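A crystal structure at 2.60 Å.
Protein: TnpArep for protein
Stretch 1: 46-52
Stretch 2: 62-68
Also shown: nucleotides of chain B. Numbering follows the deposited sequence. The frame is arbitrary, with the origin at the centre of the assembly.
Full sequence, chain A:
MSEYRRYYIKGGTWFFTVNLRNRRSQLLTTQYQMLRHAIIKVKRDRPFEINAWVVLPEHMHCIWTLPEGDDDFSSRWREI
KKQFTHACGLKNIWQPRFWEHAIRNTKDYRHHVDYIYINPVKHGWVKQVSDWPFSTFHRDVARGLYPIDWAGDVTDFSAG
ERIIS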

ATOM      1  N   ARG A  46      16.703  -3.910   2.438  1.00 60.25           N
ATOM      2  CA  ARG A  46      16.695  -2.968   1.319  1.00 59.14           C
ATOM      3  C   ARG A  46      15.959  -1.750   1.799  1.00 58.87           C
ATOM      4  O   ARG A  46      14.751  -1.646   1.601  1.00 59.37           O
ATOM      5  CB  ARG A  46      15.999  -3.574   0.108  1.00 58.50           C
ATOM      6  CG  ARG A  46      16.630  -4.883  -0.392  1.00 58.01           C
ATOM      7  CD  ARG A  46      15.799  -5.507  -1.498  1.00 55.81           C
ATOM      8  NE  ARG A  46      16.268  -6.830  -1.903  1.00 52.32           N
ATOM      9  CZ  ARG A  46      16.938  -7.075  -3.023  1.00 49.55           C
ATOM     10  NH1 ARG A  46      17.224  -6.076  -3.863  1.00 48.39           N
ATOM     11  NH2 ARG A  46      17.315  -8.322  -3.306  1.00 47.76           N
ATOM     12  N   PRO A  47      16.668  -0.834   2.483  1.00 58.12           N
ATOM     13  CA  PRO A  47      15.981   0.303   3.135  1.00 57.12           C
ATOM     14  C   PRO A  47      15.033   1.093   2.220  1.00 55.47           C
ATOM     15  O   PRO A  47      15.321   1.299   1.033  1.00 55.40           O
ATOM     16  CB  PRO A  47      17.145   1.202   3.632  1.00 57.40           C
ATOM     17  CG  PRO A  47      18.379   0.671   2.973  1.00 58.10           C
ATOM     18  CD  PRO A  47      18.117  -0.810   2.736  1.00 57.94           C
ATOM     19  N   PHE A  48      13.891   1.496   2.767  1.00 53.56           N
ATOM     20  CA  PHE A  48      13.050   2.519   2.114  1.00 51.59           C
ATOM     21  C   PHE A  48      12.234   3.273   3.155  1.00 51.03           C
ATOM     22  O   PHE A  48      12.163   2.845   4.303  1.00 50.75           O
ATOM     23  CB  PHE A  48      12.143   1.924   1.021  1.00 50.54           C
ATOM     24  CG  PHE A  48      11.124   0.935   1.533  1.00 47.62           C
ATOM     25  CD1 PHE A  48       9.820   1.333   1.771  1.00 45.73           C
ATOM     26  CD2 PHE A  48      11.470  -0.401   1.737  1.00 42.40           C
ATOM     27  CE1 PHE A  48       8.872   0.408   2.208  1.00 46.47           C
ATOM     28  CE2 PHE A  48      10.560  -1.307   2.181  1.00 42.85           C
ATOM     29  CZ  PHE A  48       9.248  -0.922   2.434  1.00 44.45           C
ATOM     30  N   GLU A  49      11.622   4.383   2.746  1.00 50.31           N
ATOM     31  CA  GLU A  49      10.725   5.113   3.627  1.00 50.18           C
ATOM     32  C   GLU A  49       9.252   4.846   3.262  1.00 48.75           C
ATOM     33  O   GLU A  49       8.837   5.049   2.109  1.00 49.01           O
ATOM     34  CB  GLU A  49      11.045   6.613   3.590  1.00 50.67           C
ATOM     35  CG  GLU A  49      10.973   7.296   4.972  1.00 54.39           C
ATOM     36  CD  GLU A  49      10.449   8.736   4.887  1.00 59.57           C
ATOM     37  OE1 GLU A  49       9.768   9.183   5.855  1.00 61.87           O
ATOM     38  OE2 GLU A  49      10.697   9.413   3.851  1.00 59.12           O
ATOM     39  N   ILE A  50       8.494   4.352   4.239  1.00 46.45           N
ATOM     40  CA  ILE A  50       7.060   4.225   4.115  1.00 44.41           C
ATOM     41  C   ILE A  50       6.412   5.591   4.351  1.00 44.19           C
ATOM     42  O   ILE A  50       6.191   5.987   5.500  1.00 43.22           O
ATOM     43  CB  ILE A  50       6.473   3.243   5.126  1.00 43.77           C
ATOM     44  CG1 ILE A  50       7.095   1.851   4.961  1.00 44.34           C
ATOM     45  CG2 ILE A  50       4.957   3.174   4.961  1.00 43.07           C
ATOM     46  CD1 ILE A  50       6.473   0.721   5.862  1.00 41.98           C
ATOM     47  N   ASN A  51       6.100   6.299   3.262  1.00 43.85           N
ATOM     48  CA  ASN A  51       5.366   7.549   3.336  1.00 43.78           C
ATOM     49  C   ASN A  51       3.957   7.283   3.870  1.00 43.77           C
ATOM     50  O   ASN A  51       3.500   7.977   4.797  1.00 44.74           O
ATOM     51  CB  ASN A  51       5.312   8.218   1.978  1.00 44.05           C
ATOM     52  CG  ASN A  51       6.637   8.798   1.566  1.00 45.71           C
ATOM     53  OD1 ASN A  51       6.997   9.874   1.996  1.00 47.02           O
ATOM     54  ND2 ASN A  51       7.364   8.095   0.711  1.00 46.77           N
ATOM     55  N   ALA A  52       3.288   6.272   3.312  1.00 42.53           N
ATOM     56  CA  ALA A  52       2.014   5.841   3.841  1.00 41.97           C
ATOM     57  C   ALA A  52       1.626   4.424   3.419  1.00 41.62           C
ATOM     58  O   ALA A  52       2.121   3.912   2.423  1.00 41.41           O
ATOM     59  CB  ALA A  52       0.925   6.819   3.471  1.00 41.95           C
TER
ATOM     60  P    DA B  12      19.444 -10.226  -6.425  1.00 51.19           P
ATOM     61  OP1  DA B  12      18.854  -9.113  -5.668  1.00 52.54           O
ATOM     62  OP2  DA B  12      20.896 -10.189  -6.698  1.00 51.67           O
ATOM     63  O5'  DA B  12      18.976 -11.600  -5.737  1.00 47.44           O
ATOM     64  C5'  DA B  12      17.656 -11.778  -5.340  1.00 49.74           C
ATOM     65  C4'  DA B  12      17.456 -13.131  -4.680  1.00 49.93           C
ATOM     66  O4'  DA B  12      17.630 -14.205  -5.644  1.00 50.74           O
ATOM     67  C3'  DA B  12      18.484 -13.427  -3.593  1.00 52.80           C
ATOM     68  O3'  DA B  12      17.905 -14.282  -2.606  1.00 54.60           O
ATOM     69  C2'  DA B  12      19.612 -14.153  -4.333  1.00 52.31           C
ATOM     70  C1'  DA B  12      18.774 -15.009  -5.278  1.00 51.16           C
ATOM     71  N9   DA B  12      19.514 -15.402  -6.471  1.00 48.88           N
ATOM     72  C8   DA B  12      20.714 -14.896  -6.914  1.00 49.28           C
ATOM     73  N7   DA B  12      21.134 -15.428  -8.042  1.00 47.21           N
ATOM     74  C5   DA B  12      20.138 -16.351  -8.348  1.00 45.71           C
ATOM     75  C6   DA B  12      19.976 -17.254  -9.427  1.00 46.12           C
ATOM     76  N6   DA B  12      20.874 -17.357 -10.418  1.00 43.84           N
ATOM     77  N1   DA B  12      18.861 -18.038  -9.453  1.00 46.57           N
ATOM     78  C2   DA B  12      17.966 -17.917  -8.452  1.00 46.53           C
ATOM     79  N3   DA B  12      18.018 -17.115  -7.384  1.00 45.90           N
ATOM     80  C4   DA B  12      19.131 -16.350  -7.399  1.00 46.59           C
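Stretch 2 62-68: CIWTLPE

Cys-62 to Thr-65 are the last part of a β-strand that begins earlier in the chain, and stretch 2 then leaves the sheet as an extended loop. Its strand pairs antiparallel with Glu-49 to Ala-52: the N-to-C directions differ by 142°, the signed crossing angle is 142°, and the axes approach to 4.7 Å.

Cys-62, with phi/psi of -158/168° and chi1 in p, brings its CB to 3.2 Å from Ala-52 O. That same carbonyl accepts a hydrogen bond from Ile-63 N, which lies 2.8 Å from Ala-52 O at a nearly linear 168°. Ile-63 lies opposite a β-bulge: the register shifts by one between the Ile-50/Trp-64 and Ala-52/Ile-63 pairs, and Ile-63 O accepts two weak hydrogen bonds, from Asn-51 N at 2.9 Å (128°) and from Ala-52 N at 3.3 Å (162°). The helix-like phi/psi of Asn-51, -65/-47°, accompanies this one-residue shift in register.

Trp-64 faces Ile-50 as a non-hydrogen-bonded pair, with their CA atoms 4.9 Å apart; its own CA makes a CA-H...O contact of 3.2 Å with Glu-49 O. The indole meets Phe-48 obliquely: the phenyl and five-membered ring centroids are 4.2 Å apart, with planes at 37°, and Phe-48 CE1 lies 3.4 Å from Trp-64 NE1.

Thr-65 closes a reciprocal backbone pair with Glu-49: Glu-49 N to Thr-65 O is 2.9 Å at 174°, and Thr-65 N to Glu-49 O is 3.0 Å at 149°. Its side chain is tied in as well, since Asn-51 ND2 donates to Thr-65 OG1 over a short 2.5 Å, reaching diagonally across from the bulge.

Beyond the strand, the CA-to-CB bond of Leu-66 points away, yet its end returns, placing CD2 3.6 Å from Phe-48 CB. Pro-67 ends the contact, its CG 3.2 Å from Pro-47 O; Glu-68 makes no contact with stretch 1. Together the stretches bury 523 Å², both sides summed.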

ATOM      1  N   CYS A  62      -0.046   1.710  -1.034  1.00 34.31           N
ATOM      2  CA  CYS A  62       0.959   2.407  -0.226  1.00 35.42           C
ATOM      3  C   CYS A  62       1.855   3.378  -1.011  1.00 34.87           C
ATOM      4  O   CYS A  62       1.852   3.387  -2.236  1.00 34.91           O
ATOM      5  CB  CYS A  62       1.780   1.385   0.530  1.00 34.61           C
ATOM      6  SG  CYS A  62       2.787   0.449  -0.581  1.00 42.41           S
ATOM      7  N   ILE A  63       2.600   4.211  -0.293  1.00 35.58           N
ATOM      8  CA  ILE A  63       3.596   5.123  -0.897  1.00 35.97           C
ATOM      9  C   ILE A  63       5.011   4.952  -0.325  1.00 35.85           C
ATOM     10  O   ILE A  63       5.184   4.987   0.903  1.00 35.53           O
ATOM     11  CB  ILE A  63       3.198   6.571  -0.717  1.00 35.77           C
ATOM     12  CG1 ILE A  63       1.828   6.830  -1.353  1.00 36.98           C
ATOM     13  CG2 ILE A  63       4.223   7.446  -1.366  1.00 36.24           C
ATOM     14  CD1 ILE A  63       1.144   8.153  -0.902  1.00 36.80           C
ATOM     15  N   TRP A  64       5.997   4.760  -1.202  1.00 35.58           N
ATOM     16  CA  TRP A  64       7.409   4.600  -0.773  1.00 36.96           C
ATOM     17  C   TRP A  64       8.307   5.654  -1.364  1.00 37.77           C
ATOM     18  O   TRP A  64       8.039   6.202  -2.435  1.00 37.55           O
ATOM     19  CB  TRP A  64       8.052   3.289  -1.247  1.00 36.44           C
ATOM     20  CG  TRP A  64       7.411   2.033  -0.848  1.00 36.36           C
ATOM     21  CD1 TRP A  64       6.477   1.864   0.113  1.00 35.76           C
ATOM     22  CD2 TRP A  64       7.708   0.730  -1.368  1.00 35.70           C
ATOM     23  NE1 TRP A  64       6.120   0.533   0.185  1.00 37.63           N
ATOM     24  CE2 TRP A  64       6.881  -0.183  -0.700  1.00 36.46           C
ATOM     25  CE3 TRP A  64       8.587   0.255  -2.342  1.00 35.39           C
ATOM     26  CZ2 TRP A  64       6.887  -1.566  -0.990  1.00 38.28           C
ATOM     27  CZ3 TRP A  64       8.596  -1.128  -2.637  1.00 36.71           C
ATOM     28  CH2 TRP A  64       7.748  -2.012  -1.962  1.00 36.78           C
ATOM     29  N   THR A  65       9.412   5.897  -0.692  1.00 39.59           N
ATOM     30  CA  THR A  65      10.437   6.778  -1.225  1.00 41.73           C
ATOM     31  C   THR A  65      11.713   6.007  -1.032  1.00 43.25           C
ATOM     32  O   THR A  65      12.019   5.563   0.082  1.00 43.86           O
ATOM     33  CB  THR A  65      10.536   8.084  -0.431  1.00 41.79           C
ATOM     34  OG1 THR A  65       9.354   8.862  -0.653  1.00 42.00           O
ATOM     35  CG2 THR A  65      11.786   8.889  -0.853  1.00 41.26           C
ATOM     36  N   LEU A  66      12.453   5.834  -2.108  1.00 44.55           N
ATOM     37  CA  LEU A  66      13.630   4.999  -2.045  1.00 46.32           C
ATOM     38  C   LEU A  66      14.885   5.861  -1.837  1.00 47.68           C
ATOM     39  O   LEU A  66      14.913   7.027  -2.262  1.00 48.38           O
ATOM     40  CB  LEU A  66      13.757   4.119  -3.309  1.00 45.65           C
ATOM     41  CG  LEU A  66      12.666   3.119  -3.715  1.00 45.28           C
ATOM     42  CD1 LEU A  66      13.215   2.143  -4.733  1.00 47.24           C
ATOM     43  CD2 LEU A  66      12.093   2.341  -2.577  1.00 44.65           C
ATOM     44  N   PRO A  67      15.927   5.274  -1.210  1.00 48.53           N
ATOM     45  CA  PRO A  67      17.218   5.874  -0.946  1.00 49.00           C
ATOM     46  C   PRO A  67      17.781   6.574  -2.167  1.00 49.81           C
ATOM     47  O   PRO A  67      17.344   6.325  -3.289  1.00 50.14           O
ATOM     48  CB  PRO A  67      18.079   4.659  -0.637  1.00 49.60           C
ATOM     49  CG  PRO A  67      17.127   3.704   0.020  1.00 48.90           C
ATOM     50  CD  PRO A  67      15.885   3.861  -0.765  1.00 48.86           C
ATOM     51  N   GLU A  68      18.743   7.461  -1.957  1.00 50.77           N
ATOM     52  CA  GLU A  68      19.345   8.164  -3.080  1.00 51.20           C
ATOM     53  C   GLU A  68      20.030   7.100  -3.918  1.00 49.83           C
ATOM     54  O   GLU A  68      20.511   6.123  -3.371  1.00 49.51           O
ATOM     55  CB  GLU A  68      20.336   9.230  -2.602  1.00 51.91           C
ATOM     56  CG  GLU A  68      20.644  10.279  -3.670  1.00 57.35           C
ATOM     57  CD  GLU A  68      19.354  10.797  -4.380  1.00 64.00           C
ATOM     58  OE1 GLU A  68      18.959  10.191  -5.432  1.00 64.29           O
ATOM     59  OE2 GLU A  68      18.739  11.787  -3.868  1.00 64.58           O
TER